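Local structure of peptidoglycan D,D-transpeptidase FtsI (Yersinia pestis, 6SYN) at residues 332-337 and 387-392; 328-333 and 371-376; 26-31 and 112-117; 19-24 and 180-185. The protein probably cross-links peptidoglycan in the periplasm as a class B penicillin-binding protein, a D,D-transpeptidase that beta-lactams inhibit. All blocks are in the same frame, centred on the assembly; numbering follows the deposited sequence.

How the contacts relate
Contacts 1 and 2 lie in the transpeptidase domain, share K332 and A333, and touch where T334 and L336 meet the helix residues L371 and Q372. Contact 1 is buried and mostly apolar. Contact 2 is also buried, but sets phenylalanine packing beside polar side chains that hold backbone carbonyls. Contact 3 is partly buried and belongs to the N-terminal module; its core is a short antiparallel strand pair. Contact 4 is buried and almost wholly polar, tying the turn after strand 19-20 to the start of helix 183-199. Contacts 3 and 4 reach one sheet, through I19 and the bulge at L27 and A28. S180 of contact 4 meets S390 and I391 of contact 1.

Contact 1. Residues 332-337 and 387-392; sequences KATNLG and RPLSIT
One methyl of L336 makes the central meeting. Its CD2 lies against the backbone of 387-392, 3.3 Å from S390 CA. The same methyl packs on side chains to either side of S390 in sequence: CD2 is 4.0 Å from L389 CB and 3.9 Å from I391 CG1. L336 CG stands anti to the carbonyl carbon (chi1 -75°), and the chain then runs extended to CD1. The other branch, CD2, is the one that meets S390. A second apolar meeting lies earlier in both segments, between T334 and L389. L389 CD1 touches T334 CB at 3.6 Å and also reaches T334 CG2. One water joins the backbones beside this pair. It donates to T334 O at 3.0 Å and accepts from L389 N at 3.2 Å.

Further out, E341 OE1 accepts from both T334 OG1 and L336 N, so one carboxylate oxygen bridges the two residues of 332-337 that make the contact. On the other segment, S390 OG donates to T392 O at 3.3 Å. The backbone of S390 bonds to V217, and that of I391 to S180. The contact thus joins two loops of the transpeptidase domain, with helix 370-381 packed against T334 and L336, and strand 217-223 beside S390.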
loop_
_atom_site.group_PDB
_atom_site.type_symbol
_atom_site.label_atom_id
_atom_site.label_comp_id
_atom_site.label_asym_id
_atom_site.label_seq_id
_atom_site.Cartn_x
_atom_site.Cartn_y
_atom_site.Cartn_z
ATOM N N LYS A 332 -0.915 -3.720 16.327
ATOM C CA LYS A 332 0.291 -3.000 16.805
ATOM C C LYS A 332 0.675 -1.915 15.801
ATOM O O LYS A 332 0.657 -2.194 14.587
ATOM C CB LYS A 332 1.453 -3.977 16.984
ATOM C CG LYS A 332 1.366 -4.886 18.201
ATOM C CD LYS A 332 2.499 -5.882 18.237
ATOM C CE LYS A 332 2.378 -6.892 19.357
ATOM N NZ LYS A 332 3.499 -7.863 19.338
ATOM N N ALA A 333 1.044 -0.735 16.304
ATOM C CA ALA A 333 1.479 0.419 15.485
ATOM C C ALA A 333 2.672 -0.008 14.624
ATOM O O ALA A 333 3.446 -0.871 15.065
ATOM C CB ALA A 333 1.808 1.604 16.360
ATOM N N THR A 334 2.766 0.557 13.420
ATOM C CA THR A 334 3.849 0.307 12.431
ATOM C C THR A 334 4.942 1.368 12.658
ATOM O O THR A 334 6.106 1.088 12.326
ATOM C CB THR A 334 3.225 0.172 11.034
ATOM O OG1 THR A 334 2.370 1.292 10.800
ATOM C CG2 THR A 334 2.411 -1.097 10.885
ATOM N N ASN A 335 4.576 2.506 13.260
ATOM C CA ASN A 335 5.473 3.540 13.852
ATOM C C ASN A 335 6.340 4.227 12.784
ATOM O O ASN A 335 7.522 4.494 13.085
ATOM C CB ASN A 335 6.379 2.961 14.946
ATOM C CG ASN A 335 5.630 2.425 16.148
ATOM O OD1 ASN A 335 5.935 1.338 16.632
ATOM N ND2 ASN A 335 4.662 3.179 16.649
ATOM N N LEU A 336 5.792 4.542 11.606
ATOM C CA LEU A 336 6.568 5.177 10.502
ATOM C C LEU A 336 6.459 6.702 10.559
ATOM O O LEU A 336 7.206 7.352 9.810
ATOM C CB LEU A 336 6.085 4.645 9.151
ATOM C CG LEU A 336 6.551 3.232 8.818
ATOM C CD1 LEU A 336 6.041 2.817 7.451
ATOM C CD2 LEU A 336 8.071 3.133 8.883
ATOM N N GLY A 337 5.574 7.243 11.405
ATOM C CA GLY A 337 5.430 8.690 11.651
ATOM C C GLY A 337 4.602 9.382 10.583
ATOM O O GLY A 337 4.552 10.623 10.599
ATOM N N ARG A 387 10.853 -7.818 12.817
ATOM C CA ARG A 387 11.724 -6.617 12.695
ATOM C C ARG A 387 10.854 -5.370 12.560
ATOM O O ARG A 387 9.766 -5.424 11.997
ATOM C CB ARG A 387 12.687 -6.776 11.514
ATOM C CG ARG A 387 14.100 -7.156 11.941
ATOM C CD ARG A 387 15.108 -7.223 10.810
ATOM N NE ARG A 387 15.016 -8.511 10.141
ATOM C CZ ARG A 387 15.751 -9.585 10.416
ATOM N NH1 ARG A 387 15.546 -10.700 9.735
ATOM N NH2 ARG A 387 16.688 -9.552 11.346
ATOM N N PRO A 388 11.280 -4.218 13.121
ATOM C CA PRO A 388 10.602 -2.945 12.876
ATOM C C PRO A 388 10.736 -2.411 11.441
ATOM O O PRO A 388 11.769 -2.585 10.823
ATOM C CB PRO A 388 11.267 -1.946 13.839
ATOM C CG PRO A 388 12.557 -2.607 14.292
ATOM C CD PRO A 388 12.377 -4.097 14.091
ATOM N N LEU A 389 9.688 -1.726 10.980
ATOM C CA LEU A 389 9.605 -1.057 9.656
ATOM C C LEU A 389 10.363 0.277 9.696
ATOM O O LEU A 389 10.536 0.810 10.802
ATOM C CB LEU A 389 8.125 -0.836 9.335
ATOM C CG LEU A 389 7.287 -2.103 9.173
ATOM C CD1 LEU A 389 5.816 -1.820 9.440
ATOM C CD2 LEU A 389 7.475 -2.702 7.787
ATOM N N SER A 390 10.792 0.792 8.536
ATOM C CA SER A 390 11.236 2.204 8.352
ATOM C C SER A 390 11.054 2.642 6.887
ATOM O O SER A 390 11.125 1.759 6.006
ATOM C CB SER A 390 12.659 2.405 8.841
ATOM O OG SER A 390 13.590 1.674 8.059
ATOM N N ILE A 391 10.807 3.945 6.652
ATOM C CA ILE A 391 10.730 4.584 5.294
ATOM C C ILE A 391 12.036 5.331 4.998
ATOM O O ILE A 391 12.068 6.041 3.972
ATOM C CB ILE A 391 9.531 5.548 5.078
ATOM C CG1 ILE A 391 8.861 6.023 6.370
ATOM C CG2 ILE A 391 8.516 4.951 4.109
ATOM C CD1 ILE A 391 9.673 7.037 7.146
ATOM N N THR A 392 13.067 5.199 5.838
ATOM C CA THR A 392 14.395 5.840 5.621
ATOM C C THR A 392 15.471 4.753 5.546
ATOM O O THR A 392 15.333 3.739 6.245
ATOM C CB THR A 392 14.684 6.909 6.684
ATOM O OG1 THR A 392 14.755 6.302 7.976
ATOM C CG2 THR A 392 13.638 8.002 6.690
HETATM O O HOH W 1 6.965 -1.791 12.610
#

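Contact 2. Residues 328-333 and 371-376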
loop_
_atom_site.group_PDB
_atom_site.type_symbol
_atom_site.label_atom_id
_atom_site.label_comp_id
_atom_site.label_asym_id
_atom_site.label_seq_id
_atom_site.Cartn_x
_atom_site.Cartn_y
_atom_site.Cartn_z
ATOM N N PHE A 328 3.000 -11.573 15.491
ATOM C CA PHE A 328 3.318 -11.228 14.078
ATOM C C PHE A 328 3.036 -9.746 13.808
ATOM O O PHE A 328 3.443 -9.253 12.737
ATOM C CB PHE A 328 2.579 -12.157 13.110
ATOM C CG PHE A 328 3.374 -13.380 12.727
ATOM C CD1 PHE A 328 3.290 -14.548 13.467
ATOM C CD2 PHE A 328 4.241 -13.349 11.646
ATOM C CE1 PHE A 328 4.033 -15.667 13.114
ATOM C CE2 PHE A 328 4.984 -14.469 11.294
ATOM C CZ PHE A 328 4.876 -15.627 12.028
ATOM N N GLY A 329 2.362 -9.067 14.738
ATOM C CA GLY A 329 2.267 -7.595 14.774
ATOM C C GLY A 329 0.897 -7.059 14.391
ATOM O O GLY A 329 0.795 -5.837 14.199
ATOM N N PHE A 330 -0.127 -7.908 14.273
ATOM C CA PHE A 330 -1.537 -7.447 14.177
ATOM C C PHE A 330 -1.887 -6.737 15.495
ATOM O O PHE A 330 -1.393 -7.160 16.569
ATOM C CB PHE A 330 -2.483 -8.599 13.814
ATOM C CG PHE A 330 -2.552 -8.963 12.346
ATOM C CD1 PHE A 330 -1.941 -8.189 11.366
ATOM C CD2 PHE A 330 -3.264 -10.081 11.934
ATOM C CE1 PHE A 330 -2.023 -8.534 10.025
ATOM C CE2 PHE A 330 -3.352 -10.420 10.590
ATOM C CZ PHE A 330 -2.736 -9.642 9.636
ATOM N N GLY A 331 -2.653 -5.645 15.401
ATOM C CA GLY A 331 -3.091 -4.820 16.546
ATOM C C GLY A 331 -1.983 -3.934 17.093
ATOM O O GLY A 331 -2.128 -3.432 18.222
ATOM N N LYS A 332 -0.915 -3.720 16.327
ATOM C CA LYS A 332 0.291 -3.000 16.805
ATOM C C LYS A 332 0.675 -1.915 15.801
ATOM O O LYS A 332 0.657 -2.194 14.587
ATOM C CB LYS A 332 1.453 -3.977 16.984
ATOM C CG LYS A 332 1.366 -4.886 18.201
ATOM C CD LYS A 332 2.499 -5.882 18.237
ATOM C CE LYS A 332 2.378 -6.892 19.357
ATOM N NZ LYS A 332 3.499 -7.863 19.338
ATOM N N ALA A 333 1.044 -0.735 16.304
ATOM C CA ALA A 333 1.479 0.419 15.485
ATOM C C ALA A 333 2.672 -0.008 14.624
ATOM O O ALA A 333 3.446 -0.871 15.065
ATOM C CB ALA A 333 1.808 1.604 16.360
ATOM N N LEU A 371 0.163 -2.409 5.104
ATOM C CA LEU A 371 1.533 -2.314 5.675
ATOM C C LEU A 371 1.687 -3.324 6.822
ATOM O O LEU A 371 2.765 -3.968 6.905
ATOM C CB LEU A 371 1.808 -0.883 6.151
ATOM C CG LEU A 371 3.179 -0.673 6.797
ATOM C CD1 LEU A 371 4.303 -1.076 5.848
ATOM C CD2 LEU A 371 3.362 0.764 7.262
ATOM N N GLN A 372 0.658 -3.469 7.664
ATOM C CA GLN A 372 0.666 -4.416 8.810
ATOM C C GLN A 372 0.802 -5.845 8.274
ATOM O O GLN A 372 1.571 -6.632 8.866
ATOM C CB GLN A 372 -0.588 -4.250 9.665
ATOM C CG GLN A 372 -0.438 -3.202 10.758
ATOM C CD GLN A 372 -1.642 -3.174 11.663
ATOM O OE1 GLN A 372 -2.778 -3.242 11.202
ATOM N NE2 GLN A 372 -1.397 -3.079 12.962
ATOM N N LEU A 373 0.103 -6.141 7.174
ATOM C CA LEU A 373 0.089 -7.477 6.515
ATOM C C LEU A 373 1.460 -7.766 5.883
ATOM O O LEU A 373 1.881 -8.934 5.907
ATOM C CB LEU A 373 -1.036 -7.506 5.474
ATOM C CG LEU A 373 -1.278 -8.857 4.799
ATOM C CD1 LEU A 373 -1.610 -9.933 5.822
ATOM C CD2 LEU A 373 -2.394 -8.757 3.764
ATOM N N ALA A 374 2.121 -6.740 5.339
ATOM C CA ALA A 374 3.462 -6.844 4.718
ATOM C C ALA A 374 4.473 -7.253 5.789
ATOM O O ALA A 374 5.332 -8.105 5.501
ATOM C CB ALA A 374 3.846 -5.540 4.068
ATOM N N ARG A 375 4.349 -6.682 6.989
ATOM C CA ARG A 375 5.254 -6.976 8.128
ATOM C C ARG A 375 5.040 -8.423 8.598
ATOM O O ARG A 375 6.048 -9.069 8.937
ATOM C CB ARG A 375 5.046 -5.967 9.255
ATOM C CG ARG A 375 6.118 -6.047 10.335
ATOM C CD ARG A 375 5.836 -5.168 11.535
ATOM N NE ARG A 375 4.443 -5.240 11.948
ATOM C CZ ARG A 375 3.804 -4.299 12.630
ATOM N NH1 ARG A 375 4.429 -3.194 13.002
ATOM N NH2 ARG A 375 2.530 -4.470 12.943
ATOM N N VAL A 376 3.800 -8.921 8.613
ATOM C CA VAL A 376 3.514 -10.356 8.919
ATOM C C VAL A 376 4.356 -11.221 7.967
ATOM O O VAL A 376 5.098 -12.094 8.447
ATOM C CB VAL A 376 2.010 -10.688 8.831
ATOM C CG1 VAL A 376 1.756 -12.188 8.845
ATOM C CG2 VAL A 376 1.215 -10.015 9.940
HETATM O O HOH W 2 2.383 -6.983 11.437
#
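The R375 guanidinium meets the backbone of 328-333 with its edge. K332 O and A333 O both lie near its plane. NH1 donates to A333 O at 3.3 Å, with the donor 37° above the carbonyl plane. NH2 gives K332 O a weak, long bond, though a straight one. A water also sits in the guanidinium plane: it accepts from R375 NE at 2.7 Å and donates to F328 O and Q372 O. The F330 ring has L373 CD1 at its edge, 4.0 Å from CZ, while V376 CG2 approaches CE1 obliquely at 3.6 Å. The F328 ring has V376 O near its plane at the edge, and its CD2 also packs on V376 CG1.

Q372 adds a second donor to K332 O. Its NE2 is 2.8 Å from that oxygen, which lies in the amide plane of Q372. K332 O therefore takes one firm bond and one weak one. R375 leaves the helix with CG anti to the backbone N (chi1 -169°) and bends at chi3. The bend brings its end to the carbonyls. K332 points its own amine elsewhere, to S326 O.

M257 of helix 255-264 packs on F328, F330 and V376. That helix begins at K255 of the ligand pocket, and the L373 side chain is about 11 Å from the bound penicilloyl group. G329, with positive phi, follows helix 319-327 in a Schellman motif and opens a type II turn to K332. This is a Schellman helix end running into a type II turn, docked on helix 370-381 within the penicillin-binding transpeptidase fold.

Contact 3. Residues 26-31 and 112-117; sequences PLAVSV and RYYPAG
V29 and Y113 form an antiparallel hydrogen-bonded pair between strands 26-38 and 104-113 of the N-terminal module. V29 N donates to Y113 O at 3.0 Å, and Y113 N returns a bond to V29 O at 2.8 Å. Next along comes the non-hydrogen-bonded pair S30 and R112.

The tight part is the buried side with A28, R112 and Y114. R112 CG is anti to the backbone N, and a bend at chi2 (41°) brings the guanidinium across to 26-31. A28 CB lies over one of its faces, 3.7 Å from R112 NH1. The strong partners of this cation are elsewhere: NE pairs with E138 and NH1 bonds to G17 O. R112 NH2 gives S30 OG a weak bond, while S30 OG also bonds S110. A28 CB meets Y114 CE1 obliquely at 4.0 Å, and Y114 OH goes on to E138.

The opposite face of the pair, bearing V29 and Y113, is looser and partly exposed. V29 CG2 comes only to 4.4 Å from P115 CG, and the end of Y113 leads away from 26-31. At L27 and A28 a classic beta bulge faces I19, and the chain turns a corner. Within the bulge, L27 O faces the type I turn 114-117. Y114 CA makes a CA-H...O contact with it, and a water donates to it at 2.7 Å while accepting from A116 N at 2.9 Å.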
loop_
_atom_site.group_PDB
_atom_site.type_symbol
_atom_site.label_atom_id
_atom_site.label_comp_id
_atom_site.label_asym_id
_atom_site.label_seq_id
_atom_site.Cartn_x
_atom_site.Cartn_y
_atom_site.Cartn_z
ATOM N N PRO A 26 16.600 11.613 -6.966
ATOM C CA PRO A 26 15.762 12.677 -6.414
ATOM C C PRO A 26 14.271 12.366 -6.583
ATOM O O PRO A 26 13.902 11.908 -7.649
ATOM C CB PRO A 26 16.157 13.917 -7.234
ATOM C CG PRO A 26 17.506 13.559 -7.828
ATOM C CD PRO A 26 17.408 12.075 -8.105
ATOM N N LEU A 27 13.474 12.609 -5.536
ATOM C CA LEU A 27 11.991 12.450 -5.549
ATOM C C LEU A 27 11.301 13.782 -5.218
ATOM O O LEU A 27 10.186 13.996 -5.718
ATOM C CB LEU A 27 11.574 11.372 -4.543
ATOM C CG LEU A 27 12.336 10.051 -4.597
ATOM C CD1 LEU A 27 11.701 9.047 -3.653
ATOM C CD2 LEU A 27 12.381 9.488 -6.008
ATOM N N ALA A 28 11.904 14.616 -4.366
ATOM C CA ALA A 28 11.397 15.960 -4.010
ATOM C C ALA A 28 12.556 16.956 -4.079
ATOM O O ALA A 28 13.512 16.805 -3.296
ATOM C CB ALA A 28 10.754 15.942 -2.645
ATOM N N VAL A 29 12.467 17.917 -5.002
ATOM C CA VAL A 29 13.539 18.913 -5.294
ATOM C C VAL A 29 12.917 20.314 -5.319
ATOM O O VAL A 29 11.839 20.479 -5.915
ATOM C CB VAL A 29 14.251 18.588 -6.620
ATOM C CG1 VAL A 29 15.396 19.545 -6.898
ATOM C CG2 VAL A 29 14.753 17.155 -6.655
ATOM N N SER A 30 13.581 21.277 -4.677
ATOM C CA SER A 30 13.224 22.718 -4.679
ATOM C C SER A 30 13.921 23.392 -5.864
ATOM O O SER A 30 15.163 23.442 -5.850
ATOM C CB SER A 30 13.590 23.368 -3.368
ATOM O OG SER A 30 12.480 23.370 -2.482
ATOM N N VAL A 31 13.157 23.853 -6.862
ATOM C CA VAL A 31 13.696 24.447 -8.124
ATOM C C VAL A 31 13.287 25.915 -8.191
ATOM O O VAL A 31 12.117 26.244 -8.003
ATOM C CB VAL A 31 13.233 23.668 -9.373
ATOM C CG1 VAL A 31 13.340 24.487 -10.651
ATOM C CG2 VAL A 31 14.003 22.366 -9.523
ATOM N N ARG A 112 8.413 23.182 -5.287
ATOM C CA ARG A 112 8.590 21.794 -4.804
ATOM C C ARG A 112 8.191 20.873 -5.962
ATOM O O ARG A 112 6.979 20.726 -6.205
ATOM C CB ARG A 112 7.786 21.572 -3.517
ATOM C CG ARG A 112 8.331 20.472 -2.618
ATOM C CD ARG A 112 9.843 20.467 -2.519
ATOM N NE ARG A 112 10.288 19.528 -1.508
ATOM C CZ ARG A 112 11.550 19.345 -1.136
ATOM N NH1 ARG A 112 11.825 18.446 -0.206
ATOM N NH2 ARG A 112 12.526 20.054 -1.679
ATOM N N TYR A 113 9.182 20.336 -6.682
ATOM C CA TYR A 113 8.987 19.533 -7.919
ATOM C C TYR A 113 9.239 18.050 -7.622
ATOM O O TYR A 113 10.226 17.717 -6.936
ATOM C CB TYR A 113 9.869 20.055 -9.058
ATOM C CG TYR A 113 9.818 19.194 -10.294
ATOM C CD1 TYR A 113 8.708 19.196 -11.123
ATOM C CD2 TYR A 113 10.860 18.336 -10.608
ATOM C CE1 TYR A 113 8.642 18.378 -12.241
ATOM C CE2 TYR A 113 10.809 17.511 -11.717
ATOM C CZ TYR A 113 9.696 17.531 -12.538
ATOM O OH TYR A 113 9.648 16.722 -13.636
ATOM N N TYR A 114 8.354 17.189 -8.133
ATOM C CA TYR A 114 8.357 15.720 -7.905
ATOM C C TYR A 114 8.681 15.006 -9.215
ATOM O O TYR A 114 7.782 14.767 -10.018
ATOM C CB TYR A 114 7.019 15.283 -7.302
ATOM C CG TYR A 114 6.649 16.051 -6.060
ATOM C CD1 TYR A 114 7.216 15.741 -4.832
ATOM C CD2 TYR A 114 5.766 17.122 -6.119
ATOM C CE1 TYR A 114 6.895 16.457 -3.688
ATOM C CE2 TYR A 114 5.437 17.849 -4.985
ATOM C CZ TYR A 114 6.006 17.515 -3.767
ATOM O OH TYR A 114 5.702 18.225 -2.644
ATOM N N PRO A 115 9.964 14.643 -9.466
ATOM C CA PRO A 115 10.364 13.990 -10.716
ATOM C C PRO A 115 9.822 12.565 -10.919
ATOM O O PRO A 115 9.858 12.119 -12.044
ATOM C CB PRO A 115 11.901 13.951 -10.640
ATOM C CG PRO A 115 12.246 14.979 -9.591
ATOM C CD PRO A 115 11.121 14.865 -8.587
ATOM N N ALA A 116 9.363 11.888 -9.859
ATOM C CA ALA A 116 8.757 10.534 -9.932
ATOM C C ALA A 116 7.236 10.642 -10.104
ATOM O O ALA A 116 6.610 9.618 -10.439
ATOM C CB ALA A 116 9.138 9.726 -8.715
ATOM N N GLY A 117 6.666 11.835 -9.876
ATOM C CA GLY A 117 5.269 12.191 -10.204
ATOM C C GLY A 117 4.243 11.452 -9.356
ATOM O O GLY A 117 4.363 11.478 -8.113
HETATM O O HOH W 3 8.603 12.336 -7.068
#

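Contact 4. Residues 19-24 and 180-185. With ACT (acetate ion), chain C.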
loop_
_atom_site.group_PDB
_atom_site.type_symbol
_atom_site.label_atom_id
_atom_site.label_comp_id
_atom_site.label_asym_id
_atom_site.label_seq_id
_atom_site.Cartn_x
_atom_site.Cartn_y
_atom_site.Cartn_z
ATOM N N ILE A 19 14.501 15.281 -0.858
ATOM C CA ILE A 19 14.092 13.871 -0.590
ATOM C C ILE A 19 14.570 13.005 -1.757
ATOM O O ILE A 19 14.178 13.286 -2.908
ATOM C CB ILE A 19 12.572 13.728 -0.379
ATOM C CG1 ILE A 19 12.014 14.807 0.555
ATOM C CG2 ILE A 19 12.252 12.323 0.110
ATOM C CD1 ILE A 19 10.515 14.760 0.738
ATOM N N SER A 20 15.374 11.986 -1.456
ATOM C CA SER A 20 15.886 10.998 -2.434
ATOM C C SER A 20 15.509 9.585 -1.988
ATOM O O SER A 20 15.141 9.397 -0.816
ATOM C CB SER A 20 17.367 11.136 -2.589
ATOM O OG SER A 20 18.021 10.762 -1.386
ATOM N N ASP A 21 15.621 8.629 -2.908
ATOM C CA ASP A 21 15.413 7.180 -2.652
ATOM C C ASP A 21 16.727 6.595 -2.107
ATOM O O ASP A 21 17.727 7.343 -2.017
ATOM C CB ASP A 21 14.865 6.494 -3.913
ATOM C CG ASP A 21 15.921 6.016 -4.897
ATOM O OD1 ASP A 21 17.067 6.517 -4.826
ATOM O OD2 ASP A 21 15.588 5.134 -5.728
ATOM N N ARG A 22 16.730 5.301 -1.780
ATOM C CA ARG A 22 17.830 4.608 -1.051
ATOM C C ARG A 22 19.189 4.773 -1.755
ATOM O O ARG A 22 20.199 4.666 -1.040
ATOM C CB ARG A 22 17.481 3.132 -0.820
ATOM C CG ARG A 22 17.264 2.290 -2.071
ATOM C CD ARG A 22 17.110 0.821 -1.709
ATOM N NE ARG A 22 18.108 0.428 -0.714
ATOM C CZ ARG A 22 17.914 0.377 0.605
ATOM N NH1 ARG A 22 16.739 0.670 1.133
ATOM N NH2 ARG A 22 18.910 0.038 1.404
ATOM N N SER A 23 19.225 5.029 -3.072
ATOM C CA SER A 23 20.466 5.143 -3.892
ATOM C C SER A 23 20.774 6.598 -4.279
ATOM O O SER A 23 21.787 6.805 -4.967
ATOM C CB SER A 23 20.383 4.281 -5.121
ATOM O OG SER A 23 20.512 2.905 -4.791
ATOM N N GLY A 24 19.943 7.563 -3.877
ATOM C CA GLY A 24 20.176 8.998 -4.129
ATOM C C GLY A 24 19.459 9.523 -5.366
ATOM O O GLY A 24 19.876 10.589 -5.860
ATOM N N SER A 180 14.026 4.823 2.451
ATOM C CA SER A 180 14.309 3.369 2.338
ATOM C C SER A 180 13.809 2.832 0.985
ATOM O O SER A 180 14.254 1.749 0.584
ATOM C CB SER A 180 13.668 2.631 3.476
ATOM O OG SER A 180 12.261 2.604 3.307
ATOM N N VAL A 181 12.914 3.569 0.317
ATOM C CA VAL A 181 12.222 3.164 -0.944
ATOM C C VAL A 181 13.220 3.171 -2.113
ATOM O O VAL A 181 14.216 3.914 -2.040
ATOM C CB VAL A 181 11.020 4.095 -1.194
ATOM C CG1 VAL A 181 10.448 3.974 -2.599
ATOM C CG2 VAL A 181 9.935 3.869 -0.157
ATOM N N ASP A 182 12.968 2.360 -3.145
ATOM C CA ASP A 182 13.764 2.319 -4.405
ATOM C C ASP A 182 12.837 2.770 -5.543
ATOM O O ASP A 182 11.736 2.193 -5.653
ATOM C CB ASP A 182 14.385 0.933 -4.616
ATOM C CG ASP A 182 15.318 0.821 -5.815
ATOM O OD1 ASP A 182 15.103 1.553 -6.798
ATOM O OD2 ASP A 182 16.259 -0.001 -5.758
ATOM N N GLU A 183 13.246 3.781 -6.323
ATOM C CA GLU A 183 12.400 4.425 -7.371
ATOM C C GLU A 183 12.083 3.403 -8.472
ATOM O O GLU A 183 10.917 3.376 -8.914
ATOM C CB GLU A 183 13.061 5.693 -7.931
ATOM C CG GLU A 183 12.670 6.033 -9.368
ATOM C CD GLU A 183 11.200 6.360 -9.586
ATOM O OE1 GLU A 183 10.531 6.686 -8.592
ATOM O OE2 GLU A 183 10.722 6.283 -10.742
ATOM N N ARG A 184 13.076 2.614 -8.900
ATOM C CA ARG A 184 12.920 1.543 -9.922
ATOM C C ARG A 184 11.832 0.561 -9.475
ATOM O O ARG A 184 11.029 0.138 -10.336
ATOM C CB ARG A 184 14.218 0.754 -10.127
ATOM C CG ARG A 184 15.362 1.522 -10.776
ATOM C CD ARG A 184 16.657 0.726 -10.737
ATOM N NE ARG A 184 16.976 0.323 -9.371
ATOM C CZ ARG A 184 17.771 -0.687 -9.010
ATOM N NH1 ARG A 184 18.368 -1.448 -9.914
ATOM N NH2 ARG A 184 17.953 -0.939 -7.724
ATOM N N LEU A 185 11.838 0.181 -8.194
ATOM C CA LEU A 185 10.936 -0.857 -7.628
ATOM C C LEU A 185 9.558 -0.239 -7.355
ATOM O O LEU A 185 8.556 -0.943 -7.561
ATOM C CB LEU A 185 11.552 -1.456 -6.356
ATOM C CG LEU A 185 12.921 -2.128 -6.498
ATOM C CD1 LEU A 185 13.261 -2.910 -5.240
ATOM C CD2 LEU A 185 12.992 -3.051 -7.707
HETATM C C ACT C . 21.162 -3.081 -8.158
HETATM O O ACT C . 20.069 -3.682 -8.205
HETATM O OXT ACT C . 21.772 -2.838 -7.096
HETATM C CH3 ACT C . 21.793 -2.608 -9.481
#
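D21 and R22 bond to the start of helix 183-199 and to the residues just before it, from an Asx turn that overlaps a type I turn, D21 to G24. Strand 19-20 leads in, with I19 bonded to the bulge at L27 and A28.

D21 comes first. Its CG sits between the backbone N and the carbonyl carbon (chi1 87°), which turns the carboxylate toward 180-185. OD2 accepts from E183 N at 2.8 Å through its anti lone pair, the one away from OD1. OD1 serves the turn instead: S23 N reaches it at 3.2 Å from above the carboxylate plane. R25 forms a salt bridge with OD2. This cation, together with the helix start, would tend to favour a charged carboxylate. R25 would also partly offset the nearness of D182 OD1, 3.8 Å from D21 OD2.

R22 follows, with two bonds. Its N donates to V181 O at 2.9 Å, nearly along the C=O axis. The side chain bends at chi3 and brings NH1 to S180 O at 2.8 Å, in the guanidinium plane. E216 pairs with the same NH1. Between these ends, R22 CD packs on D182 CB at 4.0 Å.

S23 and G24 complete the turn, and G24 N closes it on D21 O. On the facing segment D182 is the N-cap of the helix, where its OD1 takes a weak capping bond from R184 N. S180 OG has V217 O and S390 O as partners, which its single proton must share, linking it to strand 217-223 and to 387-392. R184 NH2 meets D182 OD2 on its syn lone pair at 2.8 Å in a salt bridge, and R184 NH1 donates to O of an acetate ion, presumably a crystallisation component, at 3.3 Å.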